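Local coordinates for protein ArsR family transcriptional regulator (Staphylococcus aureus, PDB 6CDB) that probably binds operator DNA as a dimeric ArsR-family transcriptional repressor that responds to zinc, carrying a winged helix-turn-helix fold, at residues A22-L35 / L49-L63. The protein carries 1 engineered substitution. Residues are numbered along the deposited sequence; the frame is centred on the assembly and turned at random.
Sequences ALGDYNRIRIMELL and LNLSQSNVSHQLKLL
R28 reaches from helix 26-35 to Q59 on helix 53-63, where the segment axes cross at -81°. Its CB points toward the partner helix; CG and CD both run past Q59 OE1, and R28 CD also rests 3.9 Å from L63 CD2. With the chain extended from CG to NE (chi2 -167°), Q59 OE1 sits at the guanidinium edge, near its plane, the amide turned 36° from it. NE and NH2 both give OE1 weak bonds, the shorter 2.7 Å from R28 NE to Q59 OE1. L62 CD2 lies over CZ toward the rim of one face; D25 OD1, offset over the other, makes a long, purely electrostatic salt bridge to NH1. R28 NH1 donates to A22 O (3.0 Å), and Q59 NE2 to N55 OD1. At the far end R30 grips L49 O end-on through NH1 and NH2, with water 1 bridging NH2 and that carbonyl. Between the arginines I31 packs CG1 on L49 CD1 and CG2 on L60 CD2; M32 SD meets L63 CD1. Helix 26-37 thus holds the end of helix 42-49 through R30, I31 and L34, whereas toward helix 53-65, the recognition helix in ArsR-type folds, the polar link is weak and apolar side chains carry much of the contact.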
# COMPACT_ATOMS: atom_id res chain seq x y z
N ALA A 22 5.82 0.27 -6.14
CA ALA A 22 5.22 -0.25 -7.36
C ALA A 22 3.73 0.04 -7.42
O ALA A 22 3.18 0.29 -8.50
CB ALA A 22 5.46 -1.75 -7.47
N LEU A 23 3.04 -0.01 -6.28
CA LEU A 23 1.61 0.29 -6.33
C LEU A 23 1.32 1.78 -6.41
O LEU A 23 0.16 2.16 -6.54
CB LEU A 23 0.90 -0.30 -5.10
CG LEU A 23 0.82 -1.82 -4.99
CD1 LEU A 23 0.36 -2.20 -3.60
CD2 LEU A 23 -0.14 -2.38 -6.05
N GLY A 24 2.34 2.65 -6.30
CA GLY A 24 2.09 4.07 -6.42
C GLY A 24 1.98 4.48 -7.88
O GLY A 24 2.74 5.32 -8.36
N ASP A 25 1.03 3.90 -8.60
CA ASP A 25 0.90 4.09 -10.05
C ASP A 25 -0.57 3.92 -10.40
O ASP A 25 -1.13 2.86 -10.14
CB ASP A 25 1.78 3.09 -10.81
CG ASP A 25 1.69 3.23 -12.33
OD1 ASP A 25 2.70 3.58 -12.96
OD2 ASP A 25 0.61 2.98 -12.89
N TYR A 26 -1.18 4.96 -11.00
CA TYR A 26 -2.63 4.96 -11.21
C TYR A 26 -3.09 3.77 -12.03
O TYR A 26 -4.08 3.11 -11.69
CB TYR A 26 -3.04 6.26 -11.89
CG TYR A 26 -4.52 6.35 -12.23
CD1 TYR A 26 -5.47 6.45 -11.23
CD2 TYR A 26 -4.94 6.38 -13.55
CE1 TYR A 26 -6.81 6.54 -11.52
CE2 TYR A 26 -6.30 6.48 -13.87
CZ TYR A 26 -7.22 6.56 -12.84
OH TYR A 26 -8.56 6.66 -13.12
N ASN A 27 -2.40 3.49 -13.14
CA ASN A 27 -2.80 2.39 -14.00
C ASN A 27 -2.57 1.04 -13.34
O ASN A 27 -3.37 0.11 -13.53
CB ASN A 27 -2.05 2.48 -15.34
CG ASN A 27 -2.68 3.48 -16.28
OD1 ASN A 27 -3.89 3.72 -16.23
ND2 ASN A 27 -1.86 4.08 -17.15
N ARG A 28 -1.49 0.91 -12.57
CA ARG A 28 -1.27 -0.33 -11.82
C ARG A 28 -2.36 -0.53 -10.77
O ARG A 28 -2.80 -1.65 -10.54
CB ARG A 28 0.10 -0.33 -11.16
CG ARG A 28 1.24 -0.55 -12.14
CD ARG A 28 2.54 -0.87 -11.42
NE ARG A 28 3.64 -0.60 -12.33
CZ ARG A 28 4.54 0.35 -12.15
NH1 ARG A 28 4.52 1.10 -11.04
NH2 ARG A 28 5.49 0.53 -13.07
N ILE A 29 -2.80 0.55 -10.12
CA ILE A 29 -3.93 0.44 -9.20
C ILE A 29 -5.19 0.02 -9.95
O ILE A 29 -6.00 -0.77 -9.43
CB ILE A 29 -4.12 1.77 -8.44
CG1 ILE A 29 -2.98 1.95 -7.42
CG2 ILE A 29 -5.48 1.82 -7.76
CD1 ILE A 29 -2.82 0.74 -6.47
N ARG A 30 -5.39 0.52 -11.17
CA ARG A 30 -6.58 0.13 -11.93
C ARG A 30 -6.53 -1.35 -12.30
O ARG A 30 -7.54 -2.07 -12.21
CB ARG A 30 -6.72 1.00 -13.18
CG ARG A 30 -7.20 2.41 -12.90
CD ARG A 30 -8.02 2.91 -14.08
NE ARG A 30 -7.19 3.08 -15.26
CZ ARG A 30 -7.59 2.93 -16.52
NH1 ARG A 30 -8.85 2.58 -16.81
NH2 ARG A 30 -6.72 3.13 -17.49
N ILE A 31 -5.36 -1.82 -12.71
CA ILE A 31 -5.19 -3.25 -12.99
C ILE A 31 -5.46 -4.07 -11.73
O ILE A 31 -6.19 -5.07 -11.77
CB ILE A 31 -3.77 -3.51 -13.54
CG1 ILE A 31 -3.58 -2.81 -14.89
CG2 ILE A 31 -3.50 -5.02 -13.61
CD1 ILE A 31 -2.15 -2.88 -15.41
N MET A 32 -4.89 -3.65 -10.60
CA MET A 32 -5.04 -4.42 -9.37
C MET A 32 -6.49 -4.44 -8.90
O MET A 32 -6.97 -5.46 -8.40
CB MET A 32 -4.16 -3.85 -8.26
CG MET A 32 -2.66 -3.95 -8.51
SD MET A 32 -1.99 -5.60 -8.31
CE MET A 32 -1.91 -5.66 -6.51
N GLU A 33 -7.20 -3.32 -9.02
CA GLU A 33 -8.60 -3.30 -8.62
C GLU A 33 -9.43 -4.22 -9.52
O GLU A 33 -10.27 -4.99 -9.03
CB GLU A 33 -9.11 -1.87 -8.63
CG GLU A 33 -10.45 -1.66 -7.92
CD GLU A 33 -11.64 -1.89 -8.83
OE1 GLU A 33 -11.47 -1.73 -10.06
OE2 GLU A 33 -12.72 -2.23 -8.32
N LEU A 34 -9.16 -4.20 -10.84
CA LEU A 34 -9.84 -5.12 -11.74
C LEU A 34 -9.63 -6.57 -11.30
O LEU A 34 -10.59 -7.37 -11.23
CB LEU A 34 -9.34 -4.91 -13.18
CG LEU A 34 -10.04 -5.59 -14.37
CD1 LEU A 34 -9.76 -4.82 -15.66
CD2 LEU A 34 -9.60 -7.05 -14.52
N LEU A 35 -8.38 -6.94 -11.01
CA LEU A 35 -8.08 -8.30 -10.57
C LEU A 35 -8.70 -8.60 -9.22
O LEU A 35 -9.01 -9.77 -8.93
CB LEU A 35 -6.57 -8.51 -10.52
CG LEU A 35 -5.90 -8.43 -11.90
CD1 LEU A 35 -4.39 -8.49 -11.78
CD2 LEU A 35 -6.42 -9.57 -12.76
N LEU A 49 -9.73 -1.73 -19.43
CA LEU A 49 -9.15 -0.48 -18.94
C LEU A 49 -8.75 0.49 -20.05
O LEU A 49 -8.37 1.62 -19.76
CB LEU A 49 -7.93 -0.77 -18.04
CG LEU A 49 -8.22 -1.67 -16.84
CD1 LEU A 49 -6.95 -1.97 -16.05
CD2 LEU A 49 -9.28 -1.04 -15.95
N ASN A 50 -8.85 0.08 -21.31
CA ASN A 50 -8.39 0.88 -22.44
C ASN A 50 -6.90 1.20 -22.30
O ASN A 50 -6.47 2.36 -22.35
CB ASN A 50 -9.23 2.14 -22.63
CG ASN A 50 -9.07 2.74 -24.02
OD1 ASN A 50 -8.74 3.91 -24.18
ND2 ASN A 50 -9.27 1.91 -25.03
N LEU A 51 -6.12 0.14 -22.13
CA LEU A 51 -4.67 0.18 -22.08
C LEU A 51 -4.15 -0.83 -23.10
O LEU A 51 -4.79 -1.85 -23.35
CB LEU A 51 -4.15 -0.16 -20.67
CG LEU A 51 -4.65 0.77 -19.56
CD1 LEU A 51 -4.32 0.23 -18.16
CD2 LEU A 51 -4.07 2.18 -19.78
N SER A 52 -3.02 -0.53 -23.71
CA SER A 52 -2.50 -1.46 -24.71
C SER A 52 -2.07 -2.76 -24.05
O SER A 52 -1.77 -2.82 -22.86
CB SER A 52 -1.32 -0.84 -25.46
OG SER A 52 -0.15 -0.85 -24.68
N GLN A 53 -2.07 -3.84 -24.84
CA GLN A 53 -1.63 -5.12 -24.30
C GLN A 53 -0.16 -5.08 -23.90
O GLN A 53 0.23 -5.67 -22.89
CB GLN A 53 -1.89 -6.25 -25.30
CG GLN A 53 -3.38 -6.50 -25.56
CD GLN A 53 -3.69 -7.93 -25.97
OE1 GLN A 53 -2.94 -8.87 -25.65
NE2 GLN A 53 -4.80 -8.12 -26.66
N SER A 54 0.68 -4.39 -24.70
CA SER A 54 2.08 -4.19 -24.35
C SER A 54 2.23 -3.62 -22.95
O SER A 54 2.99 -4.13 -22.12
CB SER A 54 2.74 -3.24 -25.36
OG SER A 54 3.01 -3.90 -26.57
N ASN A 55 1.53 -2.52 -22.69
CA ASN A 55 1.63 -1.82 -21.42
C ASN A 55 1.13 -2.70 -20.27
O ASN A 55 1.82 -2.85 -19.26
CB ASN A 55 0.82 -0.51 -21.52
CG ASN A 55 1.01 0.37 -20.31
OD1 ASN A 55 1.97 0.20 -19.56
ND2 ASN A 55 0.09 1.32 -20.11
N VAL A 56 -0.05 -3.29 -20.42
CA VAL A 56 -0.58 -4.18 -19.38
C VAL A 56 0.43 -5.28 -19.07
O VAL A 56 0.73 -5.55 -17.89
CB VAL A 56 -1.93 -4.79 -19.82
CG1 VAL A 56 -2.38 -5.84 -18.83
CG2 VAL A 56 -2.99 -3.70 -19.98
N SER A 57 0.99 -5.90 -20.11
CA SER A 57 1.96 -6.97 -19.91
C SER A 57 3.19 -6.47 -19.15
O SER A 57 3.68 -7.15 -18.26
CB SER A 57 2.38 -7.57 -21.25
OG SER A 57 1.43 -8.53 -21.68
N HIS A 58 3.69 -5.29 -19.51
CA HIS A 58 4.83 -4.73 -18.79
C HIS A 58 4.51 -4.56 -17.30
O HIS A 58 5.26 -5.04 -16.42
CB HIS A 58 5.22 -3.40 -19.44
CG HIS A 58 6.50 -2.80 -18.93
ND1 HIS A 58 7.74 -3.24 -19.32
CD2 HIS A 58 6.72 -1.77 -18.08
CE1 HIS A 58 8.68 -2.52 -18.72
NE2 HIS A 58 8.08 -1.62 -17.97
N GLN A 59 3.38 -3.92 -17.00
CA GLN A 59 3.03 -3.66 -15.60
C GLN A 59 2.82 -4.96 -14.83
O GLN A 59 3.19 -5.06 -13.66
CB GLN A 59 1.77 -2.80 -15.51
CG GLN A 59 1.82 -1.54 -16.35
CD GLN A 59 3.09 -0.73 -16.15
OE1 GLN A 59 3.59 -0.59 -15.03
NE2 GLN A 59 3.64 -0.20 -17.24
N LEU A 60 2.27 -5.99 -15.49
CA LEU A 60 2.05 -7.27 -14.82
C LEU A 60 3.34 -8.03 -14.61
O LEU A 60 3.46 -8.78 -13.63
CB LEU A 60 1.07 -8.13 -15.62
CG LEU A 60 -0.37 -7.66 -15.77
CD1 LEU A 60 -1.11 -8.55 -16.80
CD2 LEU A 60 -1.09 -7.70 -14.46
N LYS A 61 4.33 -7.89 -15.51
CA LYS A 61 5.64 -8.45 -15.20
C LYS A 61 6.20 -7.83 -13.94
O LYS A 61 6.72 -8.53 -13.07
CB LYS A 61 6.63 -8.25 -16.35
CG LYS A 61 6.13 -8.67 -17.71
CD LYS A 61 6.11 -10.17 -17.88
CE LYS A 61 5.31 -10.54 -19.13
NZ LYS A 61 5.92 -9.89 -20.35
N LEU A 62 6.08 -6.50 -13.82
CA LEU A 62 6.59 -5.86 -12.61
C LEU A 62 5.83 -6.33 -11.37
O LEU A 62 6.44 -6.70 -10.37
CB LEU A 62 6.52 -4.33 -12.73
CG LEU A 62 6.78 -3.60 -11.41
CD1 LEU A 62 8.12 -4.01 -10.74
CD2 LEU A 62 6.74 -2.10 -11.62
N LEU A 63 4.49 -6.33 -11.44
CA LEU A 63 3.69 -6.74 -10.28
C LEU A 63 3.95 -8.19 -9.91
O LEU A 63 3.95 -8.55 -8.72
CB LEU A 63 2.20 -6.52 -10.57
CG LEU A 63 1.77 -5.06 -10.77
CD1 LEU A 63 0.33 -4.96 -11.27
CD2 LEU A 63 1.97 -4.25 -9.47
O HOH W 1 -7.00 4.14 -20.02